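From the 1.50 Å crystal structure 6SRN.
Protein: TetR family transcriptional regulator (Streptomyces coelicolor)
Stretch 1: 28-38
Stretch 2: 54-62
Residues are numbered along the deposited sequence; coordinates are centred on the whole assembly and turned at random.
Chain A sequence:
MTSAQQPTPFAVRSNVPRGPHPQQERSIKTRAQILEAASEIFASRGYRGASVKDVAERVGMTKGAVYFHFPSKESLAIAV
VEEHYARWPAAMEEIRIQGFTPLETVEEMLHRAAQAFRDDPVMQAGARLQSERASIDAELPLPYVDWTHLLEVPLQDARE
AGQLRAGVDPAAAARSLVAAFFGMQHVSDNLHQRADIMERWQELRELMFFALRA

Stretch 1 28-38: IKTRAQILEAA
Stretch 2 54-62: DVAERVGMT

Stretch 1 enters as an extended segment and turns into a helix at Arg31. Lys29 (phi/psi -80/143°) and Thr30 (-93/166°) are extended, and residues 31-38 keep regular helical angles, with phi from -55 to -66° and psi from -37 to -46°, in a helix that continues beyond the stretch. Stretch 2 is the end of a helix that begins earlier in the chain. Residues 54-58 are regular, Val59 relaxes to -87/-19°, and Gly60 leaves the helix with positive phi (114/5°). Met61 (-127/168°) and Thr62 (-73/157°) are extended. The two helix axes approach to 8.9 Å, with an angle of 118° between their N-to-C directions, so the helices cross steeply and touch over a short length. The register is set by Ala38 CA and Val55 CA, 5.4 Å apart, and by Ala37 CA and Val59 CA, 5.9 Å apart.

The start of the first helix and the end of the second are both held by local hydrogen bonds. Thr30, the N-cap of the first helix, has chi1 at 65° (p), and its OG1 accepts from Gln33 N at 3.1 Å. Gln33 (m, t, chi3 -58°) returns the favour, its OE1 accepting from Thr30 N at 2.9 Å, so a reciprocal capping box closes the first turn. Successive i+4 bonds follow, from Ile34 N to Thr30 O (3.0 Å) through Ala38 N to Ile34 O (2.9 Å). At the end of the second helix, Gly60 N and Met61 N both donate to Ala56 O, each at 2.9 Å. The backbone angles of Gly60 would jam a CB against the preceding carbonyl oxygen, which by itself calls for glycine.

Between the stretches, which together bury 440 Å², the contact is chiefly apolar. Ala37 points its CB toward the second helix, 3.9 Å from Val59 CB and 3.6 Å from Arg58 CG. Arg58 (t, p, p) thus lays the aliphatic part of its side chain against the methyl group. Val59 (chi1 79°, p) contributes the largest covered area of any residue here; its CG2 sits 3.7 Å from Gln33 O and 4.3 Å from Ile34 CG1. One turn earlier, Val55 (t) also points toward the first helix, placing CG1 4.1 Å from Ala38 CB and 4.3 Å from Ile34 CG2, while its CG2 lies 3.9 Å from Ala38 CA.

Ile34 (m, t) links these valines to the residue past the glycine. Its CD1 lies 3.7 Å from Met61 SD, an apolar contact; the Met61 CA-to-CB bond points toward the first stretch, chi1 (64°, p) and chi2 (-158°, t) place SD, and chi3 is -70° (m). Met61 SD also lies 3.8 Å from Lys29 CB, extending the apolar surface to the segment before the helix. Lys29 (m, m, t, chi4 148°) carries its chain over the end of the second helix, with CD 4.0 Å from Val59 CG2 and NZ 2.9 Å from Val59 O.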

ATOM      1  N   ILE A  28      39.478  -2.579   0.275  1.00 17.32           N
ATOM      2  CA  ILE A  28      38.421  -3.596   0.498  1.00 17.09           C
ATOM      3  C   ILE A  28      37.021  -2.983   0.575  1.00 16.30           C
ATOM      4  O   ILE A  28      36.853  -1.779   0.829  1.00 16.32           O
ATOM      5  CB  ILE A  28      38.657  -4.433   1.773  1.00 17.66           C
ATOM      6  CG1 ILE A  28      38.526  -3.581   3.035  1.00 17.63           C
ATOM      7  CG2 ILE A  28      40.011  -5.138   1.756  1.00 17.84           C
ATOM      8  CD1 ILE A  28      38.185  -4.451   4.232  1.00 17.16           C
ATOM      9  N   LYS A  29      36.012  -3.815   0.368  1.00 15.65           N
ATOM     10  CA  LYS A  29      34.635  -3.299   0.297  1.00 14.97           C
ATOM     11  C   LYS A  29      34.038  -3.034   1.680  1.00 14.46           C
ATOM     12  O   LYS A  29      34.277  -3.752   2.655  1.00 13.80           O
ATOM     13  CB  LYS A  29      33.762  -4.240  -0.511  1.00 15.79           C
ATOM     14  CG  LYS A  29      34.249  -4.425  -1.952  1.00 18.05           C
ATOM     15  CD  LYS A  29      33.804  -3.247  -2.815  1.00 19.32           C
ATOM     16  CE  LYS A  29      34.211  -3.365  -4.283  1.00 21.48           C
ATOM     17  NZ  LYS A  29      33.222  -2.719  -5.224  1.00 22.82           N
ATOM     18  N   THR A  30      33.263  -1.967   1.773  1.00 13.48           N
ATOM     19  CA  THR A  30      32.674  -1.593   3.035  1.00 13.97           C
ATOM     20  C   THR A  30      31.282  -2.202   3.152  1.00 15.14           C
ATOM     21  O   THR A  30      30.709  -2.695   2.175  1.00 14.79           O
ATOM     22  CB  THR A  30      32.520  -0.069   3.145  1.00 13.52           C
ATOM     23  OG1 THR A  30      31.590   0.375   2.156  1.00 13.77           O
ATOM     24  CG2 THR A  30      33.871   0.636   2.962  1.00 13.73           C
ATOM     25  N   ARG A  31      30.764  -2.178   4.365  1.00 15.12           N
ATOM     26  CA  ARG A  31      29.404  -2.639   4.640  1.00 15.28           C
ATOM     27  C   ARG A  31      28.409  -1.921   3.770  1.00 14.41           C
ATOM     28  O   ARG A  31      27.524  -2.552   3.198  1.00 14.23           O
ATOM     29  CB  ARG A  31      29.074  -2.425   6.113  1.00 16.91           C
ATOM     30  CG  ARG A  31      27.800  -3.131   6.558  1.00 17.52           C
ATOM     31  CD  ARG A  31      27.514  -2.839   8.022  1.00 19.37           C
ATOM     32  NE  ARG A  31      26.300  -3.494   8.504  1.00 19.80           N
ATOM     33  CZ  ARG A  31      26.234  -4.753   8.942  1.00 22.51           C
ATOM     34  NH1 ARG A  31      27.311  -5.561   8.920  1.00 20.94           N
ATOM     35  NH2 ARG A  31      25.054  -5.237   9.350  1.00 24.88           N
ATOM     36  N   ALA A  32      28.543  -0.601   3.685  1.00 13.26           N
ATOM     37  CA  ALA A  32      27.674   0.219   2.869  1.00 12.90           C
ATOM     38  C   ALA A  32      27.712  -0.198   1.395  1.00 11.99           C
ATOM     39  O   ALA A  32      26.684  -0.215   0.752  1.00 11.37           O
ATOM     40  CB  ALA A  32      28.026   1.675   3.022  1.00 14.08           C
ATOM     41  N   GLN A  33      28.896  -0.519   0.871  1.00 11.16           N
ATOM     42  CA  GLN A  33      29.019  -0.986  -0.521  1.00 11.12           C
ATOM     43  C   GLN A  33      28.321  -2.316  -0.735  1.00 10.39           C
ATOM     44  O   GLN A  33      27.627  -2.495  -1.739  1.00 10.02           O
ATOM     45  CB  GLN A  33      30.495  -1.095  -0.924  1.00 12.33           C
ATOM     46  CG  GLN A  33      31.156   0.256  -1.079  1.00 12.70           C
ATOM     47  CD  GLN A  33      32.635   0.187  -1.413  1.00 13.82           C
ATOM     48  OE1 GLN A  33      33.423  -0.389  -0.678  1.00 13.80           O
ATOM     49  NE2 GLN A  33      33.019   0.828  -2.510  1.00 15.45           N
ATOM     50  N   ILE A  34      28.490  -3.212   0.219  1.00 10.42           N
ATOM     51  CA  ILE A  34      27.791  -4.510   0.144  1.00 11.23           C
ATOM     52  C   ILE A  34      26.281  -4.274   0.205  1.00 10.91           C
ATOM     53  O   ILE A  34      25.542  -4.879  -0.556  1.00 10.50           O
ATOM     54  CB  ILE A  34      28.258  -5.473   1.260  1.00 12.82           C
ATOM     55  CG1 ILE A  34      29.764  -5.748   1.136  1.00 14.72           C
ATOM     56  CG2 ILE A  34      27.461  -6.771   1.234  1.00 14.42           C
ATOM     57  CD1 ILE A  34      30.402  -6.356   2.374  1.00 15.31           C
ATOM     58  N   LEU A  35      25.843  -3.419   1.116  1.00 11.12           N
ATOM     59  CA  LEU A  35      24.431  -3.119   1.262  1.00 12.43           C
ATOM     60  C   LEU A  35      23.864  -2.489  -0.007  1.00 11.56           C
ATOM     61  O   LEU A  35      22.744  -2.796  -0.368  1.00 11.04           O
ATOM     62  CB  LEU A  35      24.191  -2.169   2.441  1.00 14.83           C
ATOM     63  CG  LEU A  35      24.009  -2.702   3.862  1.00 18.48           C
ATOM     64  CD1 LEU A  35      23.590  -1.556   4.779  1.00 20.37           C
ATOM     65  CD2 LEU A  35      22.943  -3.788   3.919  1.00 18.21           C
ATOM     66  N   GLU A  36      24.626  -1.637  -0.698  1.00 10.82           N
ATOM     67  CA  GLU A  36      24.147  -1.031  -1.933  1.00 11.77           C
ATOM     68  C   GLU A  36      23.957  -2.076  -3.034  1.00 10.25           C
ATOM     69  O   GLU A  36      22.928  -2.090  -3.717  1.00  9.31           O
ATOM     70  CB  GLU A  36      25.107   0.065  -2.365  1.00 13.30           C
ATOM     71  CG  GLU A  36      24.565   1.014  -3.404  1.00 16.24           C
ATOM     72  CD  GLU A  36      23.434   1.947  -2.889  1.00 17.75           C
ATOM     73  OE1 GLU A  36      23.332   2.331  -1.663  1.00 19.05           O
ATOM     74  OE2 GLU A  36      22.643   2.389  -3.748  1.00 26.14           O
ATOM     75  N   ALA A  37      24.938  -2.966  -3.173  1.00  9.43           N
ATOM     76  CA  ALA A  37      24.820  -4.063  -4.130  1.00  9.41           C
ATOM     77  C   ALA A  37      23.664  -4.989  -3.819  1.00  8.92           C
ATOM     78  O   ALA A  37      22.917  -5.361  -4.724  1.00  9.12           O
ATOM     79  CB  ALA A  37      26.122  -4.854  -4.201  1.00  9.34           C
ATOM     80  N   ALA A  38      23.508  -5.322  -2.544  1.00  9.03           N
ATOM     81  CA  ALA A  38      22.397  -6.139  -2.134  1.00  8.89           C
ATOM     82  C   ALA A  38      21.071  -5.451  -2.466  1.00  8.86           C
ATOM     83  O   ALA A  38      20.126  -6.090  -2.899  1.00  9.59           O
ATOM     84  CB  ALA A  38      22.473  -6.429  -0.660  1.00  9.34           C
ATOM     85  N   ASP A  54      25.160 -13.830  -5.751  1.00 14.46           N
ATOM     86  CA  ASP A  54      25.070 -12.792  -6.761  1.00 13.86           C
ATOM     87  C   ASP A  54      25.470 -11.435  -6.188  1.00 12.55           C
ATOM     88  O   ASP A  54      26.078 -10.645  -6.892  1.00 13.48           O
ATOM     89  CB  ASP A  54      23.686 -12.771  -7.376  1.00 15.13           C
ATOM     90  CG  ASP A  54      23.486 -13.887  -8.399  1.00 15.96           C
ATOM     91  OD1 ASP A  54      24.464 -14.573  -8.802  1.00 18.16           O
ATOM     92  OD2 ASP A  54      22.331 -14.091  -8.766  1.00 16.08           O
ATOM     93  N   VAL A  55      25.148 -11.191  -4.919  1.00 12.14           N
ATOM     94  CA  VAL A  55      25.615  -9.999  -4.219  1.00 11.36           C
ATOM     95  C   VAL A  55      27.150  -9.949  -4.139  1.00 12.40           C
ATOM     96  O   VAL A  55      27.763  -8.930  -4.449  1.00 12.36           O
ATOM     97  CB  VAL A  55      24.986  -9.910  -2.814  1.00 10.67           C
ATOM     98  CG1 VAL A  55      25.592  -8.736  -2.047  1.00 11.26           C
ATOM     99  CG2 VAL A  55      23.452  -9.778  -2.913  1.00 11.05           C
ATOM    100  N   ALA A  56      27.756 -11.057  -3.741  1.00 12.48           N
ATOM    101  CA  ALA A  56      29.230 -11.164  -3.698  1.00 12.95           C
ATOM    102  C   ALA A  56      29.863 -10.880  -5.061  1.00 14.09           C
ATOM    103  O   ALA A  56      30.811 -10.092  -5.163  1.00 13.87           O
ATOM    104  CB  ALA A  56      29.619 -12.520  -3.162  1.00 13.67           C
ATOM    105  N   GLU A  57      29.291 -11.455  -6.112  1.00 15.14           N
ATOM    106  CA  GLU A  57      29.817 -11.219  -7.475  1.00 18.09           C
ATOM    107  C   GLU A  57      29.707  -9.738  -7.858  1.00 17.81           C
ATOM    108  O   GLU A  57      30.642  -9.172  -8.443  1.00 17.07           O
ATOM    109  CB  GLU A  57      29.052 -12.051  -8.485  1.00 20.61           C
ATOM    110  CG  GLU A  57      29.608 -11.988  -9.903  1.00 25.96           C
ATOM    111  CD  GLU A  57      28.542 -12.236 -10.956  1.00 31.10           C
ATOM    112  OE1 GLU A  57      27.451 -12.751 -10.599  1.00 37.33           O
ATOM    113  OE2 GLU A  57      28.793 -11.901 -12.139  1.00 34.94           O
ATOM    114  N   ARG A  58      28.554  -9.139  -7.562  1.00 17.91           N
ATOM    115  CA  ARG A  58      28.254  -7.748  -7.928  1.00 19.17           C
ATOM    116  C   ARG A  58      29.247  -6.834  -7.239  1.00 19.90           C
ATOM    117  O   ARG A  58      29.835  -5.939  -7.854  1.00 18.83           O
ATOM    118  CB  ARG A  58      26.819  -7.371  -7.509  1.00 20.43           C
ATOM    119  CG  ARG A  58      26.467  -5.877  -7.632  1.00 23.54           C
ATOM    120  CD  ARG A  58      26.256  -5.428  -9.052  1.00 26.08           C
ATOM    121  NE  ARG A  58      25.229  -6.211  -9.746  1.00 27.85           N
ATOM    122  CZ  ARG A  58      23.928  -5.924  -9.808  1.00 27.96           C
ATOM    123  NH1 ARG A  58      23.408  -4.868  -9.186  1.00 29.08           N
ATOM    124  NH2 ARG A  58      23.129  -6.734 -10.486  1.00 29.05           N
ATOM    125  N   VAL A  59      29.489  -7.109  -5.962  1.00 21.24           N
ATOM    126  CA  VAL A  59      30.268  -6.190  -5.163  1.00 23.35           C
ATOM    127  C   VAL A  59      31.767  -6.434  -5.243  1.00 22.31           C
ATOM    128  O   VAL A  59      32.529  -5.514  -4.923  1.00 25.66           O
ATOM    129  CB  VAL A  59      29.777  -6.139  -3.717  1.00 21.88           C
ATOM    130  CG1 VAL A  59      30.291  -7.329  -2.924  1.00 20.03           C
ATOM    131  CG2 VAL A  59      30.144  -4.809  -3.071  1.00 22.32           C
ATOM    132  N   GLY A  60      32.199  -7.625  -5.684  1.00 22.26           N
ATOM    133  CA  GLY A  60      33.592  -7.902  -5.953  1.00 22.47           C
ATOM    134  C   GLY A  60      34.266  -8.928  -5.055  1.00 21.99           C
ATOM    135  O   GLY A  60      35.464  -9.217  -5.184  1.00 24.17           O
ATOM    136  N   MET A  61      33.506  -9.556  -4.179  1.00 18.46           N
ATOM    137  CA  MET A  61      34.165 -10.309  -3.118  1.00 18.24           C
ATOM    138  C   MET A  61      33.652 -11.750  -3.066  1.00 16.90           C
ATOM    139  O   MET A  61      32.733 -12.113  -3.790  1.00 17.22           O
ATOM    140  CB  MET A  61      34.092  -9.488  -1.823  1.00 19.97           C
ATOM    141  CG  MET A  61      32.719  -9.248  -1.272  1.00 20.93           C
ATOM    142  SD  MET A  61      32.634  -7.820  -0.167  1.00 20.62           S
ATOM    143  CE  MET A  61      33.563  -8.505   1.225  1.00 20.18           C
ATOM    144  N   THR A  62      34.326 -12.625  -2.313  1.00 16.95           N
ATOM    145  CA  THR A  62      33.855 -14.011  -2.156  1.00 16.12           C
ATOM    146  C   THR A  62      32.631 -14.052  -1.250  1.00 14.81           C
ATOM    147  O   THR A  62      32.430 -13.155  -0.428  1.00 14.55           O
ATOM    148  CB  THR A  62      34.915 -14.920  -1.497  1.00 16.63           C
ATOM    149  OG1 THR A  62      35.209 -14.420  -0.185  1.00 16.35           O
ATOM    150  CG2 THR A  62      36.188 -14.991  -2.367  1.00 16.98           C
TER